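Long-range contacts in tubulin-like protein CetZ1 (Haloferax volcanii, PDB 4B46), which binds GTP as a tubulin-like cytoskeletal GTPase and controls cell shape, being essential for the rod-shaped cell type that swims efficiently: residues Lys14-Phe19 / Asn187-Val191; Val31-Val35 / Ile93-Val98; Asp99-Ser105 / Pro130-Ile136; Val298-Pro302 / Ala337-Gly342. All coordinates share one frame. Residue numbers count along the deposited sequence, not the author numbering.

In the fold
Interactions 1 and 3 lie deep in the protein and share a core: Val15 and Val16 of helix 9-26 pack on Val104, and Ile136 touches both Val15 and Ile190 beside the nucleotide. Interaction 3 is backbone pairing within the sheet, whereas interaction 1 joins two helices by apolar packing, one salt bridge and shared hold on the guanine. Interaction 2, nearer the surface, pairs an exposed salt bridge with a small apolar patch; Val16 meets Ala34, and Val95 meets Phe101. Interaction 4 is again buried strand pairing, but antiparallel and in the C-terminal domain, touching none of the others.

Interaction 1: Lys14-Phe19 / Asn187-Val191; sequences KVVDKF and NEEIV. With GDP (guanosine-5'-diphosphate), chain B.
Both segments are helical, 14-19 from helix 9-26 and 187-191 from helix 179-198, and their local axes cross at -59° with a closest approach of 9.6 Å. The CA atoms of Val15 and Asn187 lie 5.9 Å apart, those of Phe19 and Val191 5.8 Å. Val191, with chi1 t, points toward the first helix: its CG1 sits over the face of the Phe19 ring, 4.2 Å from the centroid in a CH-pi contact, and its CG2 is 3.9 Å from Phe19 CD2. The Phe19 chi1 of -126°, between wells, brings the ring against Val191. Val15 CG1 meets Ile190 CG2 at 4.0 Å. Lys18 extends across the gap, its CG 3.9 Å from Val191 CG2, while Glu188, folded m,m, brings OE2 within 3.2 Å of Lys18 NZ in a salt bridge whose hydrogen bond is weak. Asn187, chi1 m, reads the guanine edge of GDP: OD1 accepts from N1 at 2.6 Å and weakly from N2 at 3.1 Å, and ND2 donates to O6 at 3.1 Å. Lys14, m,t,p,t, curls its NZ to 3.0 Å from the same O6, although the place of this amine is less sure. Lys14 and Asn187, one from each helix, thus form the guanine side of a tubulin/FtsZ-type nucleotide pocket, to which Gln10 and Ala11 add backbone amides.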
# COMPACT_ATOMS: atom_id res chain seq x y z
N LYS A 14 -5.93 -4.00 -10.21
CA LYS A 14 -5.29 -5.31 -10.24
C LYS A 14 -4.71 -5.68 -8.87
O LYS A 14 -4.74 -6.84 -8.45
CB LYS A 14 -4.21 -5.37 -11.33
CG LYS A 14 -4.77 -5.33 -12.75
CD LYS A 14 -3.68 -5.05 -13.78
CE LYS A 14 -2.62 -6.13 -13.80
NZ LYS A 14 -1.53 -5.81 -14.78
N VAL A 15 -4.17 -4.69 -8.18
CA VAL A 15 -3.59 -4.94 -6.87
C VAL A 15 -4.67 -5.29 -5.84
O VAL A 15 -4.52 -6.26 -5.09
CB VAL A 15 -2.72 -3.75 -6.41
CG1 VAL A 15 -2.31 -3.89 -4.92
CG2 VAL A 15 -1.48 -3.65 -7.32
N VAL A 16 -5.77 -4.53 -5.83
CA VAL A 16 -6.89 -4.83 -4.94
C VAL A 16 -7.49 -6.20 -5.26
O VAL A 16 -7.81 -6.97 -4.35
CB VAL A 16 -7.96 -3.73 -4.96
CG1 VAL A 16 -9.21 -4.17 -4.15
CG2 VAL A 16 -7.39 -2.45 -4.37
N ASP A 17 -7.62 -6.50 -6.55
CA ASP A 17 -8.11 -7.80 -7.00
C ASP A 17 -7.24 -8.93 -6.41
O ASP A 17 -7.75 -9.93 -5.91
CB ASP A 17 -8.08 -7.87 -8.53
CG ASP A 17 -9.20 -8.74 -9.12
OD1 ASP A 17 -10.31 -8.76 -8.55
OD2 ASP A 17 -8.96 -9.37 -10.17
N LYS A 18 -5.93 -8.75 -6.46
CA LYS A 18 -5.00 -9.77 -5.95
C LYS A 18 -5.04 -9.84 -4.43
O LYS A 18 -4.88 -10.91 -3.85
CB LYS A 18 -3.58 -9.49 -6.43
CG LYS A 18 -2.62 -10.62 -6.12
CD LYS A 18 -1.66 -10.83 -7.27
CE LYS A 18 -1.29 -12.29 -7.41
NZ LYS A 18 -0.56 -12.53 -8.69
N PHE A 19 -5.22 -8.69 -3.79
CA PHE A 19 -5.39 -8.62 -2.35
C PHE A 19 -6.60 -9.44 -1.90
O PHE A 19 -6.54 -10.15 -0.89
CB PHE A 19 -5.53 -7.17 -1.89
CG PHE A 19 -4.56 -6.79 -0.83
CD1 PHE A 19 -4.55 -7.45 0.39
CD2 PHE A 19 -3.64 -5.78 -1.04
CE1 PHE A 19 -3.65 -7.11 1.37
CE2 PHE A 19 -2.73 -5.44 -0.06
CZ PHE A 19 -2.74 -6.10 1.15
N ASN A 187 3.00 -7.47 -8.30
CA ASN A 187 1.75 -7.45 -7.52
C ASN A 187 1.72 -8.51 -6.42
O ASN A 187 1.13 -8.29 -5.37
CB ASN A 187 0.52 -7.58 -8.44
CG ASN A 187 0.36 -6.39 -9.37
OD1 ASN A 187 1.01 -5.36 -9.19
ND2 ASN A 187 -0.52 -6.52 -10.36
N GLU A 188 2.34 -9.66 -6.67
CA GLU A 188 2.50 -10.70 -5.64
C GLU A 188 3.36 -10.19 -4.49
O GLU A 188 3.05 -10.41 -3.32
CB GLU A 188 3.15 -11.95 -6.22
CG GLU A 188 2.24 -12.82 -7.05
CD GLU A 188 1.49 -13.84 -6.22
OE1 GLU A 188 1.52 -13.74 -4.97
OE2 GLU A 188 0.87 -14.75 -6.81
N GLU A 189 4.45 -9.52 -4.83
CA GLU A 189 5.36 -8.94 -3.84
C GLU A 189 4.65 -7.88 -3.01
O GLU A 189 4.85 -7.79 -1.79
CB GLU A 189 6.60 -8.37 -4.53
CG GLU A 189 7.46 -9.46 -5.20
CD GLU A 189 8.58 -8.91 -6.06
OE1 GLU A 189 8.34 -7.97 -6.84
OE2 GLU A 189 9.70 -9.43 -5.95
N ILE A 190 3.83 -7.07 -3.66
CA ILE A 190 3.09 -6.03 -2.97
C ILE A 190 2.13 -6.66 -1.96
O ILE A 190 2.13 -6.30 -0.78
CB ILE A 190 2.30 -5.16 -3.97
CG1 ILE A 190 3.26 -4.29 -4.79
CG2 ILE A 190 1.25 -4.33 -3.26
CD1 ILE A 190 2.60 -3.50 -5.94
N VAL A 191 1.34 -7.62 -2.42
CA VAL A 191 0.32 -8.22 -1.57
C VAL A 191 0.91 -9.06 -0.42
O VAL A 191 0.36 -9.07 0.68
CB VAL A 191 -0.69 -9.01 -2.43
CG1 VAL A 191 -1.67 -9.70 -1.56
CG2 VAL A 191 -1.44 -8.07 -3.38
PB GDP B . -4.45 4.54 -14.97
O1B GDP B . -4.65 5.67 -15.94
O2B GDP B . -5.47 3.44 -15.14
O3B GDP B . -4.49 5.11 -13.57
O3A GDP B . -2.99 3.98 -15.31
PA GDP B . -2.45 2.54 -14.89
O1A GDP B . -2.97 2.12 -13.55
O2A GDP B . -2.76 1.55 -15.98
O5' GDP B . -0.86 2.82 -14.86
C5' GDP B . -0.38 3.78 -13.91
C4' GDP B . 0.99 3.35 -13.42
O4' GDP B . 0.88 2.18 -12.63
C3' GDP B . 1.90 2.92 -14.56
O3' GDP B . 2.59 4.07 -15.03
C2' GDP B . 2.83 1.90 -13.93
O2' GDP B . 3.88 2.54 -13.23
C1' GDP B . 2.00 1.29 -12.84
N9 GDP B . 1.33 0.02 -13.13
C8 GDP B . 0.48 -0.26 -14.14
N7 GDP B . -0.00 -1.52 -14.01
C5 GDP B . 0.52 -2.05 -12.88
C6 GDP B . 0.42 -3.32 -12.13
O6 GDP B . -0.30 -4.27 -12.54
N1 GDP B . 1.14 -3.43 -11.00
C2 GDP B . 1.92 -2.44 -10.53
N2 GDP B . 2.62 -2.66 -9.39
N3 GDP B . 2.06 -1.25 -11.15
C4 GDP B . 1.39 -1.01 -12.30

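Interaction 2: Val31-Val35 / Ile93-Val98; sequences VRAAV and IPVHEV
This is a side-chain contact near the surface of the GTPase domain, between the start of strand 31-38 and the loop that leads from helix 83-90 into strand 100-106. The chain turns a corner at Arg32 (phi/psi -75/-27), then extends through Ala33-Val35. In the partner, Pro94 centres an inverse gamma turn (phi/psi -75/82), followed by a 3-10 turn at 95-97 closed by Glu97 N to Pro94 O at 3.0 Å and Val98 N to Val95 O at 3.1 Å. Nearest CA pairs are Ala33-Ile93 at 6.1 Å and Arg32-Val98 at 6.8 Å. At the outer end Arg32, with chi1 t and chi2 p, brings its guanidinium edge to Glu97: NE and NH2 of Arg32 each donate to Glu97 OE1 at 3.0 Å, forming a salt bridge. Pro94 CG lies over one guanidinium face, 3.8 Å from Arg32 NH2, and Arg32 CG rests 4.0 Å from Val98 CG1. Inward the contact turns apolar. Ile93, rotamer m,t, places CG1 3.5 Å from Ala33 CB and CD1 3.8 Å from Val35 CG2. Ala34 points away, onto Val16 and Val20 of helix 9-26, while backbone hydrogen bonds join Ala33 and Val35 to strand 3-8; the loop thus packs against the sheet face turned away from that helix.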
# COMPACT_ATOMS: atom_id res chain seq x y z
N VAL A 31 -9.70 -7.91 3.87
CA VAL A 31 -10.46 -7.12 2.91
C VAL A 31 -11.95 -7.25 3.18
O VAL A 31 -12.62 -8.14 2.64
CB VAL A 31 -10.15 -7.56 1.46
CG1 VAL A 31 -10.71 -6.55 0.47
CG2 VAL A 31 -8.64 -7.71 1.28
N ARG A 32 -12.46 -6.37 4.03
CA ARG A 32 -13.86 -6.42 4.43
C ARG A 32 -14.74 -5.91 3.30
O ARG A 32 -15.91 -6.29 3.17
CB ARG A 32 -14.08 -5.59 5.70
CG ARG A 32 -15.50 -5.63 6.23
CD ARG A 32 -15.92 -7.03 6.64
NE ARG A 32 -17.37 -7.13 6.81
CZ ARG A 32 -18.18 -7.84 6.02
NH1 ARG A 32 -17.68 -8.51 4.99
NH2 ARG A 32 -19.48 -7.87 6.26
N ALA A 33 -14.17 -5.04 2.47
CA ALA A 33 -14.86 -4.54 1.29
C ALA A 33 -13.84 -4.20 0.22
O ALA A 33 -12.79 -3.63 0.51
CB ALA A 33 -15.67 -3.31 1.63
N ALA A 34 -14.15 -4.53 -1.03
CA ALA A 34 -13.28 -4.16 -2.13
C ALA A 34 -14.07 -3.48 -3.25
O ALA A 34 -15.13 -3.96 -3.65
CB ALA A 34 -12.52 -5.36 -2.64
N VAL A 35 -13.55 -2.36 -3.73
CA VAL A 35 -14.18 -1.59 -4.80
C VAL A 35 -13.11 -1.20 -5.82
O VAL A 35 -11.96 -0.94 -5.44
CB VAL A 35 -14.89 -0.33 -4.23
CG1 VAL A 35 -15.35 0.60 -5.35
CG2 VAL A 35 -16.10 -0.73 -3.36
N ILE A 93 -20.92 -0.75 1.23
CA ILE A 93 -19.91 -1.22 2.17
C ILE A 93 -20.35 -1.04 3.62
O ILE A 93 -20.77 0.05 4.00
CB ILE A 93 -18.60 -0.44 1.97
CG1 ILE A 93 -17.95 -0.81 0.64
CG2 ILE A 93 -17.64 -0.65 3.14
CD1 ILE A 93 -16.71 -0.00 0.32
N PRO A 94 -20.23 -2.09 4.44
CA PRO A 94 -20.51 -1.95 5.87
C PRO A 94 -19.36 -1.21 6.55
O PRO A 94 -18.46 -1.83 7.14
CB PRO A 94 -20.57 -3.40 6.35
CG PRO A 94 -19.64 -4.14 5.43
CD PRO A 94 -19.73 -3.44 4.09
N VAL A 95 -19.38 0.11 6.46
CA VAL A 95 -18.28 0.95 6.93
C VAL A 95 -18.07 0.85 8.44
O VAL A 95 -16.93 0.92 8.91
CB VAL A 95 -18.46 2.42 6.48
CG1 VAL A 95 -17.35 3.30 7.05
CG2 VAL A 95 -18.48 2.50 4.96
N HIS A 96 -19.14 0.65 9.21
CA HIS A 96 -19.01 0.47 10.66
C HIS A 96 -18.15 -0.74 11.01
O HIS A 96 -17.69 -0.87 12.15
CB HIS A 96 -20.38 0.36 11.34
CG HIS A 96 -21.19 1.62 11.29
ND1 HIS A 96 -20.74 2.82 11.79
CD2 HIS A 96 -22.42 1.86 10.79
CE1 HIS A 96 -21.65 3.75 11.60
NE2 HIS A 96 -22.69 3.19 11.00
N GLU A 97 -17.93 -1.63 10.05
CA GLU A 97 -17.17 -2.85 10.32
C GLU A 97 -15.73 -2.78 9.84
O GLU A 97 -15.03 -3.80 9.85
CB GLU A 97 -17.87 -4.07 9.71
CG GLU A 97 -19.22 -4.40 10.35
CD GLU A 97 -20.03 -5.39 9.52
OE1 GLU A 97 -19.44 -6.10 8.68
OE2 GLU A 97 -21.26 -5.46 9.72
N VAL A 98 -15.27 -1.60 9.44
CA VAL A 98 -13.87 -1.47 9.02
C VAL A 98 -13.07 -0.56 9.94
O VAL A 98 -13.61 0.38 10.54
CB VAL A 98 -13.72 -0.99 7.54
CG1 VAL A 98 -14.69 -1.74 6.64
CG2 VAL A 98 -13.95 0.51 7.42

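Interaction 3: Asp99-Ser105 / Pro130-Ile136; sequences DAFLVVS and PVYGLGI
Strands 100-105 and 131-136 run parallel, their local axes 4.5 Å apart and inclined by 21°, with Phe101 opposite Val131 and so on to Ser105 opposite Gly135. Pro130 opens the ladder, its O accepting from Phe101 N at 3.0 Å while its CD lies 3.3 Å from Asp99 O. Val131 CG2 meets Phe101 CD1 at 4.1 Å; on this face Val131 and Val103 turn to helix 111-126. Tyr132 N donates to Phe101 O at 2.9 Å and Tyr132 O accepts from Val103 N at 2.8 Å; its chi1 m ring brings CE2 to 3.6 Å from Ala100 CB. The helix connects the two strands in a beta-alpha-beta crossover of the Rossmann-like GTPase domain. Gly133 CA lies 3.3 Å from Val103 O in a CA-H...O contact, as Leu102 CA does from Tyr132 O. Leu134 N binds Val103 O at 2.8 Å and Leu134 O takes Ser105 N at 3.1 Å; on the face shared with Leu102 and Val104, Leu134 CB lies 4.1 Å from both Leu102 CD1 and Val104 CG2. Gly135 CA approaches Ser105 O at 3.5 Å. Ile136 N donates to Ser105 O at 2.9 Å, and its m,t side chain reaches GDP and Asn169.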
# COMPACT_ATOMS: atom_id res chain seq x y z
N ASP A 99 -11.78 -0.86 10.06
CA ASP A 99 -10.85 -0.07 10.85
C ASP A 99 -10.30 1.12 10.07
O ASP A 99 -9.95 2.15 10.65
CB ASP A 99 -9.68 -0.94 11.31
CG ASP A 99 -10.13 -2.07 12.21
OD1 ASP A 99 -10.90 -1.79 13.15
OD2 ASP A 99 -9.74 -3.23 11.97
N ALA A 100 -10.20 0.96 8.75
CA ALA A 100 -9.65 2.01 7.91
C ALA A 100 -9.99 1.81 6.44
O ALA A 100 -10.34 0.71 6.02
CB ALA A 100 -8.11 2.09 8.09
N PHE A 101 -9.88 2.89 5.66
CA PHE A 101 -9.94 2.82 4.21
C PHE A 101 -8.53 2.76 3.65
O PHE A 101 -7.61 3.34 4.25
CB PHE A 101 -10.64 4.06 3.64
CG PHE A 101 -12.11 4.11 3.91
CD1 PHE A 101 -12.59 4.69 5.07
CD2 PHE A 101 -13.00 3.57 3.00
CE1 PHE A 101 -13.95 4.74 5.32
CE2 PHE A 101 -14.36 3.62 3.23
CZ PHE A 101 -14.84 4.20 4.39
N LEU A 102 -8.35 2.06 2.54
CA LEU A 102 -7.08 2.08 1.81
C LEU A 102 -7.33 2.34 0.31
O LEU A 102 -7.96 1.54 -0.39
CB LEU A 102 -6.31 0.77 2.00
CG LEU A 102 -4.95 0.70 1.30
CD1 LEU A 102 -3.94 1.64 1.99
CD2 LEU A 102 -4.41 -0.72 1.27
N VAL A 103 -6.82 3.47 -0.16
CA VAL A 103 -6.96 3.84 -1.57
C VAL A 103 -5.67 3.46 -2.29
O VAL A 103 -4.59 3.95 -1.97
CB VAL A 103 -7.25 5.35 -1.72
CG1 VAL A 103 -7.36 5.75 -3.21
CG2 VAL A 103 -8.52 5.71 -0.96
N VAL A 104 -5.80 2.54 -3.23
CA VAL A 104 -4.64 1.98 -3.92
C VAL A 104 -4.59 2.44 -5.37
O VAL A 104 -5.60 2.38 -6.07
CB VAL A 104 -4.68 0.44 -3.90
CG1 VAL A 104 -3.37 -0.12 -4.52
CG2 VAL A 104 -4.87 -0.07 -2.47
N SER A 105 -3.42 2.88 -5.82
CA SER A 105 -3.29 3.44 -7.16
C SER A 105 -1.85 3.57 -7.64
O SER A 105 -0.94 3.83 -6.86
CB SER A 105 -3.91 4.83 -7.18
OG SER A 105 -3.86 5.35 -8.48
N PRO A 130 -9.66 6.27 9.78
CA PRO A 130 -8.46 6.68 9.03
C PRO A 130 -8.56 6.32 7.55
O PRO A 130 -9.14 5.30 7.20
CB PRO A 130 -7.34 5.85 9.68
CG PRO A 130 -7.84 5.51 11.05
CD PRO A 130 -9.34 5.36 10.90
N VAL A 131 -8.00 7.18 6.69
CA VAL A 131 -7.96 6.91 5.25
C VAL A 131 -6.50 6.89 4.82
O VAL A 131 -5.81 7.91 4.88
CB VAL A 131 -8.73 7.98 4.43
CG1 VAL A 131 -8.55 7.77 2.92
CG2 VAL A 131 -10.24 7.99 4.82
N TYR A 132 -6.02 5.72 4.42
CA TYR A 132 -4.64 5.58 3.99
C TYR A 132 -4.57 5.44 2.48
O TYR A 132 -5.55 5.06 1.83
CB TYR A 132 -3.97 4.38 4.65
CG TYR A 132 -4.04 4.42 6.16
CD1 TYR A 132 -3.52 5.49 6.87
CD2 TYR A 132 -4.65 3.39 6.87
CE1 TYR A 132 -3.59 5.53 8.26
CE2 TYR A 132 -4.72 3.42 8.25
CZ TYR A 132 -4.19 4.50 8.94
OH TYR A 132 -4.27 4.53 10.31
N GLY A 133 -3.41 5.78 1.94
CA GLY A 133 -3.12 5.59 0.52
C GLY A 133 -2.05 4.52 0.37
O GLY A 133 -1.21 4.34 1.25
N LEU A 134 -2.13 3.76 -0.72
CA LEU A 134 -1.00 2.95 -1.17
C LEU A 134 -0.67 3.44 -2.57
O LEU A 134 -1.41 3.15 -3.51
CB LEU A 134 -1.33 1.46 -1.18
CG LEU A 134 -0.29 0.50 -1.79
CD1 LEU A 134 1.12 0.79 -1.32
CD2 LEU A 134 -0.65 -0.95 -1.48
N GLY A 135 0.40 4.21 -2.68
CA GLY A 135 0.79 4.82 -3.93
C GLY A 135 1.90 4.01 -4.56
O GLY A 135 2.88 3.68 -3.89
N ILE A 136 1.75 3.67 -5.83
CA ILE A 136 2.74 2.87 -6.52
C ILE A 136 3.49 3.73 -7.54
O ILE A 136 2.88 4.23 -8.50
CB ILE A 136 2.07 1.67 -7.22
CG1 ILE A 136 1.43 0.75 -6.18
CG2 ILE A 136 3.08 0.96 -8.11
CD1 ILE A 136 0.44 -0.25 -6.76

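Interaction 4: Val298-Pro302 / Ala337-Gly342; sequences VLAGP and AEKVAG
Extended strands 298-301 and 339-342 run antiparallel, their local axes 4.7 Å apart with 170° between directions. Ala300 and Ala341 form a hydrogen-bonded pair, Ala300 N to Ala341 O and Ala341 N to Ala300 O both 2.8 Å; Leu299 and Gly342 form the adjacent non-hydrogen-bonded pair, CA atoms 4.6 Å apart. CA-H...O contacts flank them, with Gly342 CA 3.3 Å from Val298 O and Val340 CA 3.3 Å from Ala300 O. Strand 294-301 sits in the C-terminal domain's part of the mixed sheet, with strand 326-333 on its other edge and helix 265-280 packed over Leu299 and Val340. Leu299, with chi1 -93° and chi2 m, turns CD1 to 4.1 Å from Val340 CG1. Gly301 is fully extended (phi/psi 167/-178), and any CB would run into Pro302 CD. Past it the pairing gives way to apolar contact: Pro302 CD lies 3.7 Å from Ala337 CB and 4.2 Å from Val340 CG2.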
# COMPACT_ATOMS: atom_id res chain seq x y z
N VAL A 298 6.32 -6.76 12.89
CA VAL A 298 5.30 -7.78 12.87
C VAL A 298 5.91 -9.13 12.48
O VAL A 298 6.53 -9.25 11.43
CB VAL A 298 4.18 -7.43 11.85
CG1 VAL A 298 3.15 -8.55 11.79
CG2 VAL A 298 3.52 -6.11 12.22
N LEU A 299 5.74 -10.12 13.35
CA LEU A 299 6.16 -11.49 13.06
C LEU A 299 4.94 -12.35 12.82
O LEU A 299 4.05 -12.41 13.64
CB LEU A 299 6.96 -12.07 14.23
CG LEU A 299 8.48 -11.94 14.23
CD1 LEU A 299 9.09 -12.71 13.07
CD2 LEU A 299 8.89 -10.49 14.19
N ALA A 300 4.88 -13.04 11.68
CA ALA A 300 3.73 -13.88 11.39
C ALA A 300 4.19 -15.31 11.15
O ALA A 300 5.15 -15.55 10.42
CB ALA A 300 2.98 -13.36 10.17
N GLY A 301 3.50 -16.26 11.76
CA GLY A 301 3.85 -17.65 11.61
C GLY A 301 3.15 -18.53 12.62
O GLY A 301 2.36 -18.04 13.43
N PRO A 302 3.45 -19.83 12.59
CA PRO A 302 2.86 -20.77 13.55
C PRO A 302 3.37 -20.45 14.94
O PRO A 302 4.57 -20.18 15.10
CB PRO A 302 3.38 -22.13 13.07
CG PRO A 302 4.62 -21.82 12.30
CD PRO A 302 4.40 -20.48 11.67
N ALA A 337 0.75 -22.63 9.52
CA ALA A 337 1.62 -21.90 8.60
C ALA A 337 2.97 -22.57 8.48
O ALA A 337 3.54 -23.03 9.48
CB ALA A 337 1.78 -20.46 9.05
N GLU A 338 3.49 -22.65 7.26
CA GLU A 338 4.77 -23.31 7.03
C GLU A 338 5.88 -22.29 6.78
O GLU A 338 7.03 -22.66 6.51
CB GLU A 338 4.66 -24.31 5.88
CG GLU A 338 3.70 -25.46 6.17
CD GLU A 338 3.20 -26.16 4.92
OE1 GLU A 338 3.64 -25.78 3.81
OE2 GLU A 338 2.38 -27.09 5.04
N LYS A 339 5.53 -21.01 6.88
CA LYS A 339 6.49 -19.93 6.75
C LYS A 339 6.46 -19.03 7.99
O LYS A 339 5.43 -18.88 8.63
CB LYS A 339 6.17 -19.06 5.54
CG LYS A 339 6.58 -19.63 4.20
CD LYS A 339 6.28 -18.62 3.11
CE LYS A 339 6.64 -19.14 1.73
NZ LYS A 339 6.33 -18.12 0.68
N VAL A 340 7.61 -18.45 8.31
CA VAL A 340 7.65 -17.34 9.25
C VAL A 340 8.05 -16.09 8.47
O VAL A 340 9.02 -16.10 7.71
CB VAL A 340 8.62 -17.58 10.42
CG1 VAL A 340 8.61 -16.39 11.37
CG2 VAL A 340 8.25 -18.86 11.17
N ALA A 341 7.29 -15.01 8.65
CA ALA A 341 7.59 -13.77 7.95
C ALA A 341 7.72 -12.63 8.95
O ALA A 341 6.95 -12.54 9.91
CB ALA A 341 6.50 -13.46 6.94
N GLY A 342 8.71 -11.77 8.72
CA GLY A 342 8.88 -10.57 9.52
C GLY A 342 8.66 -9.34 8.67
O GLY A 342 9.23 -9.22 7.58